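Local coordinates for iron binding protein FbpA (Mannheimia haemolytica, PDB 1Q35) that binds ferric iron and, judging by its family of solute-binding proteins, probably carries it through the periplasm for uptake into the cell, at residues A[4-9]-A[30-35]; A[102-107]-A[218-223]; A[110-115]-A[189-194]. One frame throughout, in Å; residues are numbered along the deposited sequence.

Interaction 1 of 3, residues A[4-9]-A[30-35]; sequences VNVYSY and VNIIFA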
loop_
_atom_site.group_PDB
_atom_site.type_symbol
_atom_site.label_atom_id
_atom_site.label_comp_id
_atom_site.label_asym_id
_atom_site.label_seq_id
_atom_site.Cartn_x
_atom_site.Cartn_y
_atom_site.Cartn_z
ATOM N N VAL A 4 -4.882 6.837 23.558
ATOM C CA VAL A 4 -4.316 7.338 22.315
ATOM C C VAL A 4 -5.403 7.259 21.242
ATOM O O VAL A 4 -6.126 6.265 21.148
ATOM C CB VAL A 4 -3.033 6.565 21.913
ATOM C CG1 VAL A 4 -3.328 5.096 21.622
ATOM C CG2 VAL A 4 -2.356 7.227 20.718
ATOM N N ASN A 5 -5.535 8.323 20.460
ATOM C CA ASN A 5 -6.597 8.450 19.475
ATOM C C ASN A 5 -6.057 8.166 18.081
ATOM O O ASN A 5 -5.298 8.954 17.525
ATOM C CB ASN A 5 -7.201 9.855 19.520
ATOM C CG ASN A 5 -7.752 10.211 20.891
ATOM O OD1 ASN A 5 -8.278 9.355 21.603
ATOM N ND2 ASN A 5 -7.629 11.480 21.264
ATOM N N VAL A 6 -6.470 7.033 17.522
ATOM C CA VAL A 6 -5.950 6.537 16.253
ATOM C C VAL A 6 -6.982 6.743 15.148
ATOM O O VAL A 6 -8.157 6.436 15.331
ATOM C CB VAL A 6 -5.611 5.034 16.376
ATOM C CG1 VAL A 6 -5.105 4.472 15.050
ATOM C CG2 VAL A 6 -4.597 4.813 17.485
ATOM N N TYR A 7 -6.534 7.281 14.016
ATOM C CA TYR A 7 -7.328 7.345 12.797
ATOM C C TYR A 7 -6.650 6.432 11.790
ATOM O O TYR A 7 -5.483 6.623 11.479
ATOM C CB TYR A 7 -7.411 8.779 12.279
ATOM C CG TYR A 7 -8.305 9.630 13.151
ATOM C CD1 TYR A 7 -7.880 10.050 14.406
ATOM C CD2 TYR A 7 -9.597 9.959 12.754
ATOM C CE1 TYR A 7 -8.702 10.802 15.224
ATOM C CE2 TYR A 7 -10.428 10.714 13.573
ATOM C CZ TYR A 7 -9.966 11.135 14.805
ATOM O OH TYR A 7 -10.770 11.883 15.639
ATOM N N SER A 8 -7.376 5.433 11.299
ATOM C CA SER A 8 -6.784 4.354 10.509
ATOM C C SER A 8 -7.354 4.251 9.102
ATOM O O SER A 8 -8.554 4.072 8.922
ATOM C CB SER A 8 -6.998 3.017 11.218
ATOM O OG SER A 8 -6.424 1.957 10.468
ATOM N N TYR A 9 -6.470 4.325 8.110
ATOM C CA TYR A 9 -6.808 3.991 6.729
ATOM C C TYR A 9 -6.832 2.475 6.498
ATOM O O TYR A 9 -7.197 2.024 5.413
ATOM C CB TYR A 9 -5.821 4.646 5.754
ATOM C CG TYR A 9 -5.994 6.138 5.641
ATOM C CD1 TYR A 9 -6.912 6.685 4.752
ATOM C CD2 TYR A 9 -5.249 7.007 6.430
ATOM C CE1 TYR A 9 -7.076 8.061 4.650
ATOM C CE2 TYR A 9 -5.403 8.374 6.333
ATOM C CZ TYR A 9 -6.318 8.896 5.448
ATOM O OH TYR A 9 -6.461 10.266 5.368
ATOM N N VAL A 30 -6.671 2.272 23.296
ATOM C CA VAL A 30 -6.733 2.762 21.927
ATOM C C VAL A 30 -8.170 3.112 21.586
ATOM O O VAL A 30 -9.056 2.261 21.664
ATOM C CB VAL A 30 -6.218 1.706 20.919
ATOM C CG1 VAL A 30 -6.479 2.145 19.475
ATOM C CG2 VAL A 30 -4.739 1.442 21.136
ATOM N N ASN A 31 -8.395 4.370 21.224
ATOM C CA ASN A 31 -9.636 4.795 20.593
ATOM C C ASN A 31 -9.372 4.851 19.107
ATOM O O ASN A 31 -8.426 5.499 18.679
ATOM C CB ASN A 31 -10.066 6.173 21.096
ATOM C CG ASN A 31 -10.127 6.246 22.603
ATOM O OD1 ASN A 31 -10.739 5.398 23.252
ATOM N ND2 ASN A 31 -9.483 7.259 23.171
ATOM N N ILE A 32 -10.187 4.166 18.316
ATOM C CA ILE A 32 -9.930 4.081 16.885
ATOM C C ILE A 32 -11.143 4.483 16.055
ATOM O O ILE A 32 -12.276 4.095 16.346
ATOM C CB ILE A 32 -9.412 2.673 16.497
ATOM C CG1 ILE A 32 -8.987 2.647 15.019
ATOM C CG2 ILE A 32 -10.452 1.594 16.794
ATOM C CD1 ILE A 32 -7.840 1.720 14.734
ATOM N N ILE A 33 -10.877 5.300 15.041
ATOM C CA ILE A 33 -11.847 5.687 14.034
ATOM C C ILE A 33 -11.238 5.307 12.694
ATOM O O ILE A 33 -10.032 5.442 12.489
ATOM C CB ILE A 33 -12.130 7.205 14.102
ATOM C CG1 ILE A 33 -12.948 7.530 15.357
ATOM C CG2 ILE A 33 -12.875 7.686 12.855
ATOM C CD1 ILE A 33 -12.898 8.986 15.776
ATOM N N PHE A 34 -12.065 4.811 11.788
ATOM C CA PHE A 34 -11.590 4.416 10.478
ATOM C C PHE A 34 -11.866 5.546 9.493
ATOM O O PHE A 34 -12.989 6.049 9.401
ATOM C CB PHE A 34 -12.202 3.069 10.100
ATOM C CG PHE A 34 -11.757 1.966 11.015
ATOM C CD1 PHE A 34 -10.529 1.347 10.821
ATOM C CD2 PHE A 34 -12.517 1.608 12.122
ATOM C CE1 PHE A 34 -10.087 0.358 11.685
ATOM C CE2 PHE A 34 -12.083 0.619 12.988
ATOM C CZ PHE A 34 -10.863 -0.007 12.771
ATOM N N ALA A 35 -10.808 5.963 8.799
ATOM C CA ALA A 35 -10.819 7.152 7.952
ATOM C C ALA A 35 -11.851 7.083 6.835
ATOM O O ALA A 35 -12.320 6.005 6.461
ATOM C CB ALA A 35 -9.433 7.386 7.366
#
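Asn31 ND2 donates to Asn5 OD1 over 2.9 Å, with the donor nearly in line with the acceptor's C=O (177°). The two side chains run side by side in the same direction, their amide planes nearly coplanar. Asn5 ND2 turns to Pro51 O, and Asn31 ND2 also binds Glu3 OE2. Beneath this pair the backbones form a parallel ladder: Asn31 N to Val4 O, Val6 N to Asn31 O at 2.7 Å, Ile33 N to Val6 O, and Ser8 N to Ile33 O. Last, Ala35 N reaches Ser8 O from well above the carbonyl plane. The axes of 4-8 and 30-34 are 23° from parallel, and these are the two strands of a beta-alpha-beta unit whose connecting helix is 16-26. On the face with Asn5, Ile33 lies alongside Tyr7; Ile33 CD1 is 3.6 Å from Tyr7 OH and also touches CE2 and CZ of that ring. The opposite face carries Val4, Val6, Val30 and Ile32, then Ser8 and Phe34. Val6 CG1, anti to its backbone N (chi1 178°), meets Ile32 CD1 at 3.9 Å, while Val6 CG2 touches Val30 CG1 and helix 16-26 packs against Val30 and Ile32. Ala35 CB sits over one face of the Tyr9 ring, 3.8 Å from its centroid.

Interaction 2 of 3, residues A[102-107]-A[218-223]; sequences ARVIYT and INFPSG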
loop_
_atom_site.group_PDB
_atom_site.type_symbol
_atom_site.label_atom_id
_atom_site.label_comp_id
_atom_site.label_asym_id
_atom_site.label_seq_id
_atom_site.Cartn_x
_atom_site.Cartn_y
_atom_site.Cartn_z
ATOM N N ALA A 102 4.426 -4.881 -2.101
ATOM C CA ALA A 102 4.669 -4.794 -3.530
ATOM C C ALA A 102 3.340 -4.725 -4.268
ATOM O O ALA A 102 2.387 -5.432 -3.914
ATOM C CB ALA A 102 5.458 -6.003 -4.006
ATOM N N ARG A 103 3.259 -3.891 -5.301
ATOM C CA ARG A 103 2.095 -3.915 -6.178
ATOM C C ARG A 103 2.452 -4.820 -7.349
ATOM O O ARG A 103 3.257 -4.472 -8.209
ATOM C CB ARG A 103 1.670 -2.509 -6.608
ATOM C CG ARG A 103 0.267 -2.453 -7.185
ATOM C CD ARG A 103 -0.462 -1.141 -6.890
ATOM N NE ARG A 103 -1.866 -1.193 -7.301
ATOM C CZ ARG A 103 -2.832 -1.825 -6.631
ATOM N NH1 ARG A 103 -4.066 -1.843 -7.107
ATOM N NH2 ARG A 103 -2.577 -2.447 -5.496
ATOM N N VAL A 104 1.890 -6.021 -7.317
ATOM C CA VAL A 104 2.284 -7.114 -8.193
ATOM C C VAL A 104 1.288 -7.324 -9.330
ATOM O O VAL A 104 0.256 -6.657 -9.398
ATOM C CB VAL A 104 2.451 -8.418 -7.375
ATOM C CG1 VAL A 104 3.498 -8.220 -6.284
ATOM C CG2 VAL A 104 1.133 -8.881 -6.765
ATOM N N ILE A 105 1.632 -8.245 -10.225
ATOM C CA ILE A 105 0.732 -8.691 -11.277
ATOM C C ILE A 105 0.343 -10.131 -10.983
ATOM O O ILE A 105 1.198 -11.012 -10.907
ATOM C CB ILE A 105 1.379 -8.581 -12.672
ATOM C CG1 ILE A 105 1.761 -7.128 -12.963
ATOM C CG2 ILE A 105 0.419 -9.120 -13.740
ATOM C CD1 ILE A 105 2.537 -6.931 -14.237
ATOM N N TYR A 106 -0.951 -10.352 -10.772
ATOM C CA TYR A 106 -1.496 -11.700 -10.631
ATOM C C TYR A 106 -1.888 -12.224 -11.999
ATOM O O TYR A 106 -2.416 -11.478 -12.817
ATOM C CB TYR A 106 -2.708 -11.682 -9.698
ATOM C CG TYR A 106 -2.344 -11.303 -8.284
ATOM C CD1 TYR A 106 -2.719 -10.079 -7.734
ATOM C CD2 TYR A 106 -1.598 -12.162 -7.503
ATOM C CE1 TYR A 106 -2.362 -9.742 -6.434
ATOM C CE2 TYR A 106 -1.230 -11.827 -6.206
ATOM C CZ TYR A 106 -1.613 -10.622 -5.676
ATOM O OH TYR A 106 -1.227 -10.333 -4.387
ATOM N N THR A 107 -1.623 -13.503 -12.257
ATOM C CA THR A 107 -2.016 -14.114 -13.523
ATOM C C THR A 107 -2.812 -15.384 -13.293
ATOM O O THR A 107 -2.691 -16.038 -12.265
ATOM C CB THR A 107 -0.796 -14.452 -14.387
ATOM O OG1 THR A 107 0.125 -15.253 -13.633
ATOM C CG2 THR A 107 -0.036 -13.195 -14.811
ATOM N N ILE A 218 1.259 -15.263 -8.270
ATOM C CA ILE A 218 1.840 -13.964 -7.934
ATOM C C ILE A 218 3.123 -13.745 -8.745
ATOM O O ILE A 218 3.988 -14.622 -8.811
ATOM C CB ILE A 218 2.079 -13.827 -6.394
ATOM C CG1 ILE A 218 2.568 -12.420 -6.047
ATOM C CG2 ILE A 218 3.063 -14.870 -5.858
ATOM C CD1 ILE A 218 2.403 -12.050 -4.595
ATOM N N ASN A 219 3.230 -12.582 -9.381
ATOM C CA ASN A 219 4.395 -12.252 -10.200
ATOM C C ASN A 219 4.941 -10.893 -9.808
ATOM O O ASN A 219 4.189 -9.930 -9.707
ATOM C CB ASN A 219 4.056 -12.202 -11.693
ATOM C CG ASN A 219 3.411 -13.470 -12.205
ATOM O OD1 ASN A 219 4.095 -14.393 -12.656
ATOM N ND2 ASN A 219 2.084 -13.511 -12.168
ATOM N N PHE A 220 6.256 -10.817 -9.632
ATOM C CA PHE A 220 6.944 -9.571 -9.316
ATOM C C PHE A 220 7.567 -9.036 -10.600
ATOM O O PHE A 220 8.517 -9.628 -11.123
ATOM C CB PHE A 220 8.035 -9.827 -8.272
ATOM C CG PHE A 220 7.518 -10.412 -7.000
ATOM C CD1 PHE A 220 7.788 -11.732 -6.672
ATOM C CD2 PHE A 220 6.761 -9.646 -6.125
ATOM C CE1 PHE A 220 7.309 -12.277 -5.493
ATOM C CE2 PHE A 220 6.281 -10.187 -4.942
ATOM C CZ PHE A 220 6.549 -11.503 -4.628
ATOM N N PRO A 221 7.030 -7.945 -11.143
ATOM C CA PRO A 221 7.580 -7.386 -12.382
ATOM C C PRO A 221 9.088 -7.157 -12.307
ATOM O O PRO A 221 9.618 -6.740 -11.278
ATOM C CB PRO A 221 6.803 -6.081 -12.536
ATOM C CG PRO A 221 5.496 -6.391 -11.905
ATOM C CD PRO A 221 5.856 -7.178 -10.683
ATOM N N SER A 222 9.772 -7.452 -13.407
ATOM C CA SER A 222 11.230 -7.469 -13.443
ATOM C C SER A 222 11.767 -6.776 -14.694
ATOM O O SER A 222 12.806 -7.158 -15.237
ATOM C CB SER A 222 11.736 -8.909 -13.345
ATOM O OG SER A 222 11.171 -9.720 -14.355
ATOM N N GLY A 223 11.057 -5.740 -15.135
ATOM C CA GLY A 223 11.570 -4.841 -16.148
ATOM C C GLY A 223 12.623 -3.907 -15.579
ATOM O O GLY A 223 13.146 -4.113 -14.487
#
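The Tyr106 ring lies alongside Ile218, pointing the same way, and its CE2 meets Ile218 CG1 at 3.8 Å. One face of this ring carries Val104 CG2, 3.4 Å above the plane and displaced toward the rim, and that same methyl touches Ile218 CG1. The second ring, Phe220, has Ala102 CB near its plane at the edge, while Val104 CG1 approaches Phe220 CD2 at 3.6 Å; Phe287 stacks on Phe220 from outside the two segments. These groups belong to an antiparallel pairing of strands 96-108 and 216-219 in the mixed sheet of a periplasmic-binding-protein fold. Ile105 with Asn219 is the hydrogen-bonded pair, and Tyr106 with Ile218 is the non-hydrogen-bonded one. Of the two backbone bonds, Ile105 N to Asn219 O is sound (3.1 Å), whereas Asn219 N to Ile105 O is weak, bent to 129° at the hydrogen. The side chain of Asn219, with CG anti to its carbonyl carbon (chi1 -55°), reinforces the weak one: ND2 of Asn219 donates to the same Ile105 O at 2.9 Å, giving that oxygen two donors from one residue. Past the end of strand 216-219, Pro221 CG packs on Ile105 CD1. Tyr106 OH is hydrogen-bonded to Asn196 O, and the Tyr106 side chain is about 5 Å from that of Tyr199, an iron ligand in another structure of this protein. Thr107 OG1, which is also hydrogen-bonded to Gly113 O, receives the second Asn219 ND2 bond at 3.0 Å; OG1 and Ile105 O both lie close to the plane of the Asn219 amide.

Interaction 3 of 3, residues A[110-115]-A[189-194]; sequences DRVGKL and ICDYSI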
loop_
_atom_site.group_PDB
_atom_site.type_symbol
_atom_site.label_atom_id
_atom_site.label_comp_id
_atom_site.label_asym_id
_atom_site.label_seq_id
_atom_site.Cartn_x
_atom_site.Cartn_y
_atom_site.Cartn_z
ATOM N N ASP A 110 -4.111 -21.245 -14.997
ATOM C CA ASP A 110 -4.455 -22.093 -16.141
ATOM C C ASP A 110 -4.248 -21.409 -17.486
ATOM O O ASP A 110 -3.828 -22.045 -18.449
ATOM C CB ASP A 110 -5.920 -22.562 -16.039
ATOM C CG ASP A 110 -6.152 -23.517 -14.884
ATOM O OD1 ASP A 110 -7.300 -23.592 -14.397
ATOM O OD2 ASP A 110 -5.255 -24.240 -14.410
ATOM N N ARG A 111 -4.552 -20.117 -17.559
ATOM C CA ARG A 111 -4.658 -19.433 -18.844
ATOM C C ARG A 111 -3.461 -18.539 -19.191
ATOM O O ARG A 111 -3.379 -18.026 -20.304
ATOM C CB ARG A 111 -5.959 -18.634 -18.907
ATOM C CG ARG A 111 -7.216 -19.489 -18.733
ATOM C CD ARG A 111 -8.511 -18.717 -18.850
ATOM N NE ARG A 111 -8.546 -17.618 -17.889
ATOM C CZ ARG A 111 -8.846 -17.742 -16.599
ATOM N NH1 ARG A 111 -9.209 -18.907 -16.078
ATOM N NH2 ARG A 111 -8.809 -16.665 -15.818
ATOM N N VAL A 112 -2.536 -18.374 -18.247
ATOM C CA VAL A 112 -1.312 -17.596 -18.466
ATOM C C VAL A 112 -0.070 -18.322 -17.952
ATOM O O VAL A 112 0.925 -18.438 -18.662
ATOM C CB VAL A 112 -1.382 -16.199 -17.777
ATOM C CG1 VAL A 112 -0.075 -15.409 -17.978
ATOM C CG2 VAL A 112 -2.557 -15.411 -18.295
ATOM N N GLY A 113 -0.124 -18.791 -16.711
ATOM C CA GLY A 113 1.052 -19.310 -16.050
ATOM C C GLY A 113 1.899 -18.176 -15.487
ATOM O O GLY A 113 1.440 -17.042 -15.319
ATOM N N LYS A 114 3.151 -18.492 -15.192
ATOM C CA LYS A 114 4.085 -17.535 -14.615
ATOM C C LYS A 114 4.611 -16.602 -15.698
ATOM O O LYS A 114 4.853 -17.022 -16.828
ATOM C CB LYS A 114 5.242 -18.288 -13.964
ATOM C CG LYS A 114 6.056 -17.489 -12.975
ATOM C CD LYS A 114 7.128 -18.361 -12.334
ATOM C CE LYS A 114 8.352 -18.493 -13.231
ATOM N NZ LYS A 114 8.145 -19.375 -14.415
ATOM N N LEU A 115 4.783 -15.330 -15.359
ATOM C CA LEU A 115 5.344 -14.365 -16.296
ATOM C C LEU A 115 6.848 -14.576 -16.406
ATOM O O LEU A 115 7.490 -14.931 -15.423
ATOM C CB LEU A 115 5.057 -12.941 -15.826
ATOM C CG LEU A 115 3.563 -12.631 -15.746
ATOM C CD1 LEU A 115 3.343 -11.264 -15.141
ATOM C CD2 LEU A 115 2.909 -12.729 -17.124
ATOM N N ILE A 189 -12.999 -14.275 -15.850
ATOM C CA ILE A 189 -13.300 -12.963 -16.430
ATOM C C ILE A 189 -12.043 -12.273 -16.945
ATOM O O ILE A 189 -12.070 -11.572 -17.952
ATOM C CB ILE A 189 -13.999 -12.067 -15.376
ATOM C CG1 ILE A 189 -15.382 -12.627 -15.014
ATOM C CG2 ILE A 189 -14.096 -10.623 -15.860
ATOM C CD1 ILE A 189 -16.366 -12.692 -16.170
ATOM N N CYS A 190 -10.943 -12.454 -16.240
ATOM C CA CYS A 190 -9.685 -11.891 -16.709
ATOM C C CYS A 190 -8.529 -12.811 -16.375
ATOM O O CYS A 190 -8.671 -13.780 -15.628
ATOM C CB CYS A 190 -9.456 -10.495 -16.136
ATOM S SG CYS A 190 -9.944 -10.345 -14.421
ATOM N N ASP A 191 -7.389 -12.485 -16.962
ATOM C CA ASP A 191 -6.195 -13.310 -16.902
ATOM C C ASP A 191 -5.018 -12.640 -16.203
ATOM O O ASP A 191 -4.073 -13.325 -15.832
ATOM C CB ASP A 191 -5.759 -13.671 -18.322
ATOM C CG ASP A 191 -6.744 -14.574 -19.038
ATOM O OD1 ASP A 191 -7.731 -15.024 -18.421
ATOM O OD2 ASP A 191 -6.578 -14.886 -20.234
ATOM N N TYR A 192 -5.061 -11.311 -16.093
ATOM C CA TYR A 192 -4.020 -10.499 -15.459
ATOM C C TYR A 192 -4.706 -9.486 -14.569
ATOM O O TYR A 192 -5.703 -8.892 -14.972
ATOM C CB TYR A 192 -3.207 -9.717 -16.500
ATOM C CG TYR A 192 -2.545 -10.569 -17.563
ATOM C CD1 TYR A 192 -3.274 -11.054 -18.647
ATOM C CD2 TYR A 192 -1.188 -10.878 -17.500
ATOM C CE1 TYR A 192 -2.679 -11.843 -19.622
ATOM C CE2 TYR A 192 -0.585 -11.665 -18.475
ATOM C CZ TYR A 192 -1.341 -12.149 -19.527
ATOM O OH TYR A 192 -0.747 -12.937 -20.483
ATOM N N SER A 193 -4.190 -9.286 -13.364
ATOM C CA SER A 193 -4.643 -8.169 -12.546
ATOM C C SER A 193 -3.466 -7.501 -11.854
ATOM O O SER A 193 -2.367 -8.050 -11.794
ATOM C CB SER A 193 -5.681 -8.614 -11.509
ATOM O OG SER A 193 -5.067 -9.266 -10.407
ATOM N N ILE A 194 -3.699 -6.290 -11.370
ATOM C CA ILE A 194 -2.735 -5.578 -10.540
ATOM C C ILE A 194 -3.293 -5.558 -9.125
ATOM O O ILE A 194 -4.474 -5.298 -8.930
ATOM C CB ILE A 194 -2.521 -4.150 -11.071
ATOM C CG1 ILE A 194 -1.924 -4.184 -12.480
ATOM C CG2 ILE A 194 -1.616 -3.378 -10.124
ATOM C CD1 ILE A 194 -1.845 -2.821 -13.148
HETATM O O HOH W 1 -4.313 -15.618 -21.435
#
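Arg111 reaches Asp191 with its side chain bent at chi3 (-56°), the torsion that places NE, and the two side chains cross at about a right angle. Asp191 has its CG anti to the carbonyl carbon, beside its own backbone N. Arg111 NE donates to Asp191 OD1 at 2.8 Å in a salt bridge; the oxygen lies in the guanidinium plane, yet NE stands above the carboxylate plane, 40° out of it. Arg111 NH2 donates to Cys190 O at 2.9 Å and makes a weak second bond to Asp191 OD1 at 3.3 Å, so one edge of the guanidinium faces both oxygens. The same NH2 also binds Ile185 O of helix 178-187. Asp191 OD2 takes a different partner: a water donates to it at 2.7 Å and to Arg111 O. Next along the loop, Val112 has CG1 anti to its backbone N (chi1 178°), and both its methyls touch the Tyr192 ring. Val112 CG2 sits over one face of the Tyr192 ring, 4.1 Å from the centroid, and also touches Asp191 CB; Val112 CG1 meets Tyr192 OH at 3.6 Å. Leu115 CD2 comes to the ring near its plane, 3.9 Å from Tyr192 CE2. The contact thus joins the loop after strand 96-108 to the start of strand 192-196, beside the disulfide between Cys190 and Cys134. The arginine cation at OD1 and the donating water at OD2 would favour the charged form of Asp191, and they fix one end of a loop contact whose other end is largely apolar.

In the fold
Along the chain, interaction 1 closes before the others open, and interaction 3 is nested inside the long loop that interaction 2 closes. All three reach one mixed sheet, but interaction 1 lies on the opposite side of the chain's centre, its centre 32 Å from that of interaction 2 and 37 Å from that of interaction 3. Interactions 2 and 3 are 11 Å apart between centres and touch, partly because strand 192-196 pairs with strand 96-108: Tyr106 O and Ser193 N are 2.9 Å apart, a probable hydrogen bond. This division fits the two-lobed fold of solute-binding proteins, with iron ligands Tyr142, Tyr198 and Tyr199 probably lying in the cleft between the lobes.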